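Putative methyltransferase (Porphyromonas gingivalis, PDB 3LL7) probably transfers methyl groups, most likely from S-adenosylmethionine, to an acceptor that is not established. Local coordinates at residues V230-G235 with H298-K303; V294-T299 with P336-V341. All coordinates share one frame; numbering follows the deposited sequence. Where two conformers were deposited one is given.

Contact 1: V230-G235 with H298-K303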
loop_
_atom_site.group_PDB
_atom_site.type_symbol
_atom_site.label_atom_id
_atom_site.label_comp_id
_atom_site.label_asym_id
_atom_site.label_seq_id
_atom_site.Cartn_x
_atom_site.Cartn_y
_atom_site.Cartn_z
ATOM N N VAL A 230 -1.453 8.474 2.588
ATOM C CA VAL A 230 -1.421 7.176 3.263
ATOM C C VAL A 230 -2.359 6.282 2.484
ATOM O O VAL A 230 -3.575 6.569 2.399
ATOM C CB VAL A 230 -1.885 7.274 4.741
ATOM C CG1 VAL A 230 -1.891 5.879 5.393
ATOM C CG2 VAL A 230 -0.994 8.261 5.492
ATOM N N VAL A 231 -1.798 5.283 1.808
ATOM C CA VAL A 231 -2.611 4.539 0.818
ATOM C C VAL A 231 -2.882 3.104 1.268
ATOM O O VAL A 231 -1.941 2.291 1.390
ATOM C CB VAL A 231 -1.916 4.539 -0.575
ATOM C CG1 VAL A 231 -2.770 3.809 -1.619
ATOM C CG2 VAL A 231 -1.610 5.996 -1.035
ATOM N N ALA A 232 -4.152 2.790 1.502
ATOM C CA ALA A 232 -4.546 1.422 1.820
ATOM C C ALA A 232 -5.211 0.748 0.604
ATOM O O ALA A 232 -5.848 1.429 -0.215
ATOM C CB ALA A 232 -5.481 1.396 3.011
ATOM N N ALA A 233 -5.010 -0.565 0.504
ATOM C CA ALA A 233 -5.644 -1.465 -0.491
ATOM C C ALA A 233 -5.777 -2.841 0.155
ATOM O O ALA A 233 -4.933 -3.239 0.968
ATOM C CB ALA A 233 -4.801 -1.550 -1.757
ATOM N N HIS A 234 -6.825 -3.583 -0.198
ATOM C CA HIS A 234 -7.027 -4.947 0.338
ATOM C C HIS A 234 -7.155 -4.971 1.871
ATOM O O HIS A 234 -6.767 -5.943 2.523
ATOM C CB HIS A 234 -5.908 -5.893 -0.126
ATOM C CG HIS A 234 -5.675 -5.867 -1.608
ATOM N ND1 HIS A 234 -6.538 -6.459 -2.507
ATOM C CD2 HIS A 234 -4.686 -5.310 -2.346
ATOM C CE1 HIS A 234 -6.091 -6.270 -3.736
ATOM N NE2 HIS A 234 -4.972 -5.568 -3.667
ATOM N N GLY A 235 -7.682 -3.888 2.433
ATOM C CA GLY A 235 -7.862 -3.776 3.871
ATOM C C GLY A 235 -6.666 -3.341 4.707
ATOM O O GLY A 235 -6.756 -3.359 5.933
ATOM N N HIS A 298 -11.170 3.137 8.652
ATOM C CA HIS A 298 -10.273 2.233 7.913
ATOM C C HIS A 298 -8.805 2.417 8.302
ATOM O O HIS A 298 -8.441 3.362 9.015
ATOM C CB HIS A 298 -10.508 2.296 6.407
ATOM C CG HIS A 298 -10.278 3.644 5.789
ATOM N ND1 HIS A 298 -9.058 4.289 5.812
ATOM C CD2 HIS A 298 -11.104 4.429 5.060
ATOM C CE1 HIS A 298 -9.154 5.429 5.144
ATOM N NE2 HIS A 298 -10.384 5.534 4.676
ATOM N N THR A 299 -7.956 1.510 7.845
ATOM C CA THR A 299 -6.567 1.473 8.303
ATOM C C THR A 299 -5.739 2.686 7.902
ATOM O O THR A 299 -4.794 3.055 8.615
ATOM C CB THR A 299 -5.841 0.183 7.835
ATOM O OG1 THR A 299 -5.858 0.071 6.411
ATOM C CG2 THR A 299 -6.537 -1.060 8.474
ATOM N N ALA A 300 -6.081 3.297 6.776
ATOM C CA ALA A 300 -5.323 4.471 6.314
ATOM C C ALA A 300 -5.623 5.663 7.224
ATOM O O ALA A 300 -4.705 6.445 7.553
ATOM C CB ALA A 300 -5.645 4.800 4.844
ATOM N N LEU A 301 -6.880 5.815 7.632
ATOM C CA LEU A 301 -7.216 6.873 8.598
ATOM C C LEU A 301 -6.463 6.712 9.917
ATOM O O LEU A 301 -5.942 7.665 10.462
ATOM C CB LEU A 301 -8.702 6.935 8.894
ATOM C CG LEU A 301 -9.423 7.807 7.867
ATOM C CD1 LEU A 301 -10.878 7.590 8.001
ATOM C CD2 LEU A 301 -9.087 9.323 8.059
ATOM N N LEU A 302 -6.447 5.474 10.420
ATOM C CA LEU A 302 -5.725 5.150 11.643
ATOM C C LEU A 302 -4.230 5.464 11.545
ATOM O O LEU A 302 -3.667 6.085 12.442
ATOM C CB LEU A 302 -5.944 3.666 12.002
ATOM C CG LEU A 302 -7.361 3.297 12.463
ATOM C CD1 LEU A 302 -7.494 1.754 12.573
ATOM C CD2 LEU A 302 -7.716 3.974 13.766
ATOM N N LYS A 303 -3.598 5.033 10.458
ATOM C CA LYS A 303 -2.173 5.274 10.269
ATOM C C LYS A 303 -1.876 6.779 10.130
ATOM O O LYS A 303 -0.850 7.245 10.621
ATOM C CB LYS A 303 -1.679 4.531 9.022
ATOM C CG LYS A 303 -0.230 4.875 8.627
ATOM C CD LYS A 303 0.811 4.397 9.659
ATOM C CE LYS A 303 2.202 4.853 9.277
ATOM N NZ LYS A 303 3.242 4.361 10.247
#
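Just ahead of Ala300, whose CB rests on that of Ala232, the ring of His298 is the flat group of this contact. Leu301 CD1 sits over one face, 3.9 Å above the ring plane and offset toward the rim, while the backbone N of Ala300 comes in at the edge, in plane, facing ND1. This is an N-cap. The Ala300 N to His298 ND1 bond, 3.3 Å long and bent to 125°, is a weak capping bond of His298, the residue just before helix 299-304.

That helix packs against strand 225-233, part of a sheet whose strand order is consistent with a class I methyltransferase fold. In that order 225-233 pairs antiparallel with 236-244 as a hairpin, and the sheet goes on past it through the parallel strand 258-263. The short axes approach to 7.7 Å and run roughly antiparallel, at 152°. No hydrogen bond joins the two segments, so the contact is packing. The small CB atoms of Ala232 and Ala300 meet at 3.9 Å, which lets the helix come close. Val230 CG1, anti to its backbone N, reaches the helix and lies 3.8 Å from Lys303 CG, the two side chains crossing at about a right angle. Beyond CG the lysine chain bends at chi2 (66°) and leads away from the strand, to where NZ binds the carbonyl oxygens of Pro211 and Ile213. Val237, on the partner strand, touches Val230, Thr299 and Lys303 together. At the other end, His234 and Gly235 make the type I' turn of the hairpin, and the methyl CG2 of Thr299 lies 3.4 Å from Gly235 O.

Contact 2: V294-T299 with P336-V341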
loop_
_atom_site.group_PDB
_atom_site.type_symbol
_atom_site.label_atom_id
_atom_site.label_comp_id
_atom_site.label_asym_id
_atom_site.label_seq_id
_atom_site.Cartn_x
_atom_site.Cartn_y
_atom_site.Cartn_z
ATOM N N VAL A 294 -22.655 3.083 14.910
ATOM C CA VAL A 294 -21.278 2.909 15.320
ATOM C C VAL A 294 -20.367 2.861 14.098
ATOM O O VAL A 294 -20.674 2.183 13.123
ATOM C CB VAL A 294 -21.117 1.659 16.248
ATOM C CG1 VAL A 294 -19.679 1.459 16.630
ATOM C CG2 VAL A 294 -21.942 1.875 17.511
ATOM N N TYR A 295 -19.254 3.590 14.175
ATOM C CA TYR A 295 -18.370 3.780 13.016
ATOM C C TYR A 295 -16.941 3.379 13.315
ATOM O O TYR A 295 -16.356 3.831 14.304
ATOM C CB TYR A 295 -18.339 5.247 12.639
ATOM C CG TYR A 295 -19.719 5.814 12.331
ATOM C CD1 TYR A 295 -20.230 5.775 11.051
ATOM C CD2 TYR A 295 -20.515 6.383 13.363
ATOM C CE1 TYR A 295 -21.514 6.318 10.772
ATOM C CE2 TYR A 295 -21.760 6.902 13.110
ATOM C CZ TYR A 295 -22.259 6.894 11.811
ATOM O OH TYR A 295 -23.510 7.419 11.561
ATOM N N GLU A 296 -16.390 2.531 12.447
ATOM C CA GLU A 296 -14.984 2.067 12.620
ATOM C C GLU A 296 -14.128 2.538 11.440
ATOM O O GLU A 296 -14.355 2.096 10.310
ATOM C CB GLU A 296 -14.895 0.523 12.695
ATOM C CG GLU A 296 -13.481 0.029 13.082
ATOM C CD GLU A 296 -13.364 -1.508 13.122
ATOM O OE1 GLU A 296 -14.196 -2.206 12.518
ATOM O OE2 GLU A 296 -12.425 -2.018 13.772
ATOM N N PRO A 297 -13.130 3.396 11.700
ATOM C CA PRO A 297 -12.345 3.994 10.593
ATOM C C PRO A 297 -11.414 2.958 9.951
ATOM O O PRO A 297 -10.920 2.023 10.641
ATOM C CB PRO A 297 -11.517 5.092 11.287
ATOM C CG PRO A 297 -11.350 4.587 12.665
ATOM C CD PRO A 297 -12.731 3.947 12.999
ATOM N N HIS A 298 -11.170 3.137 8.652
ATOM C CA HIS A 298 -10.273 2.233 7.913
ATOM C C HIS A 298 -8.805 2.417 8.302
ATOM O O HIS A 298 -8.441 3.362 9.015
ATOM C CB HIS A 298 -10.508 2.296 6.407
ATOM C CG HIS A 298 -10.278 3.644 5.789
ATOM N ND1 HIS A 298 -9.058 4.289 5.812
ATOM C CD2 HIS A 298 -11.104 4.429 5.060
ATOM C CE1 HIS A 298 -9.154 5.429 5.144
ATOM N NE2 HIS A 298 -10.384 5.534 4.676
ATOM N N THR A 299 -7.956 1.510 7.845
ATOM C CA THR A 299 -6.567 1.473 8.303
ATOM C C THR A 299 -5.739 2.686 7.902
ATOM O O THR A 299 -4.794 3.055 8.615
ATOM C CB THR A 299 -5.841 0.183 7.835
ATOM O OG1 THR A 299 -5.858 0.071 6.411
ATOM C CG2 THR A 299 -6.537 -1.060 8.474
ATOM N N PRO A 336 -16.021 6.745 6.060
ATOM C CA PRO A 336 -14.704 6.182 5.694
ATOM C C PRO A 336 -14.254 5.054 6.618
ATOM O O PRO A 336 -13.350 5.217 7.435
ATOM C CB PRO A 336 -13.761 7.349 5.922
ATOM C CG PRO A 336 -14.412 8.116 7.037
ATOM C CD PRO A 336 -15.873 8.066 6.707
ATOM N N GLY A 337 -14.882 3.921 6.434
ATOM C CA GLY A 337 -14.607 2.704 7.177
ATOM C C GLY A 337 -15.883 1.915 7.194
ATOM O O GLY A 337 -16.586 1.847 6.178
ATOM N N ARG A 338 -16.177 1.281 8.318
ATOM C CA ARG A 338 -17.353 0.421 8.391
ATOM C C ARG A 338 -18.386 1.133 9.246
ATOM O O ARG A 338 -18.029 1.798 10.203
ATOM C CB ARG A 338 -16.985 -0.910 9.052
ATOM C CG ARG A 338 -16.069 -1.706 8.167
ATOM C CD ARG A 338 -16.025 -3.101 8.549
ATOM N NE ARG A 338 -15.307 -3.316 9.782
ATOM C CZ ARG A 338 -15.233 -4.509 10.357
ATOM N NH1 ARG A 338 -15.839 -5.550 9.783
ATOM N NH2 ARG A 338 -14.562 -4.675 11.494
ATOM N N THR A 339 -19.650 1.003 8.882
ATOM C CA THR A 339 -20.739 1.557 9.678
ATOM C C THR A 339 -21.666 0.435 10.162
ATOM O O THR A 339 -22.038 -0.460 9.401
ATOM C CB THR A 339 -21.589 2.570 8.863
ATOM O OG1 THR A 339 -20.714 3.554 8.300
ATOM C CG2 THR A 339 -22.615 3.252 9.781
ATOM N N PHE A 340 -22.046 0.531 11.429
ATOM C CA PHE A 340 -22.843 -0.491 12.099
ATOM C C PHE A 340 -24.049 0.144 12.778
ATOM O O PHE A 340 -24.030 1.321 13.154
ATOM C CB PHE A 340 -22.051 -1.196 13.204
ATOM C CG PHE A 340 -20.765 -1.858 12.750
ATOM C CD1 PHE A 340 -20.756 -3.197 12.357
ATOM C CD2 PHE A 340 -19.553 -1.155 12.789
ATOM C CE1 PHE A 340 -19.554 -3.843 11.981
ATOM C CE2 PHE A 340 -18.336 -1.781 12.435
ATOM C CZ PHE A 340 -18.326 -3.119 12.016
ATOM N N VAL A 341 -25.070 -0.678 12.981
ATOM C CA VAL A 341 -26.164 -0.340 13.872
ATOM C C VAL A 341 -25.948 -1.054 15.167
ATOM O O VAL A 341 -25.687 -2.266 15.200
ATOM C CB VAL A 341 -27.506 -0.787 13.330
ATOM C CG1 VAL A 341 -28.618 -0.381 14.332
ATOM C CG2 VAL A 341 -27.740 -0.160 11.947
#
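Glu296 holds its CG anti to the backbone N (chi1 -172°) and stays extended beyond it, while Arg338 places CG beside its own N and bends at chi3 (-72°). The two side chains therefore run side by side, pointing the same way, with carboxylate and guanidinium planes nearly coplanar. Glu296 OE1 takes Arg338 NH2 on its syn lone pair at 2.7 Å, a salt bridge, and NE adds a weak bond at 3.2 Å. Phe340 CZ lies 3.7 Å above the centre of one guanidinium face. The second oxygen, OE2, pairs with Arg368, so the carboxylate is probably kept charged between two arginines.

Strands 293-297 and 337-347 are antiparallel neighbours in the middle of the seven-stranded sheet, joining the ferredoxin-like part to the THUMP-like one. Val294 with Phe340 and Glu296 with Arg338 are hydrogen-bonded pairs. On the opposite sheet face, Thr339 CG2 approaches Tyr295 CE1 at 3.4 Å; the tyrosine OH reaches on to Ser328 and Glu332. Gly337, with no side chain, lets its CA come within 3.2 Å of Glu296 O. Past the last strand pair, in the conformer of Pro336 described here, His298 N bonds Pro336 O at 3.2 Å.

Helix 299-304 follows strand 293-297 after the single residue His298, so contacts 1 and 2 share His298 and Thr299, and their centres lie 12 Å apart. Contact 1 sits nearer the centre of the molecule, its own centre about 8 Å away against 20 Å for contact 2; there the helix meets the probable methyltransferase sheet through small apolar groups without hydrogen bonds. Contact 2, within the other sheet, works by regular backbone bonding plus a salt bridge; its buried area is larger, 481 against 270 Å². Each mixes buried and exposed residues. They also touch directly: Leu302 CD2 meets Pro297 CG at 3.8 Å, bringing helix and strand ends together between the two sheets.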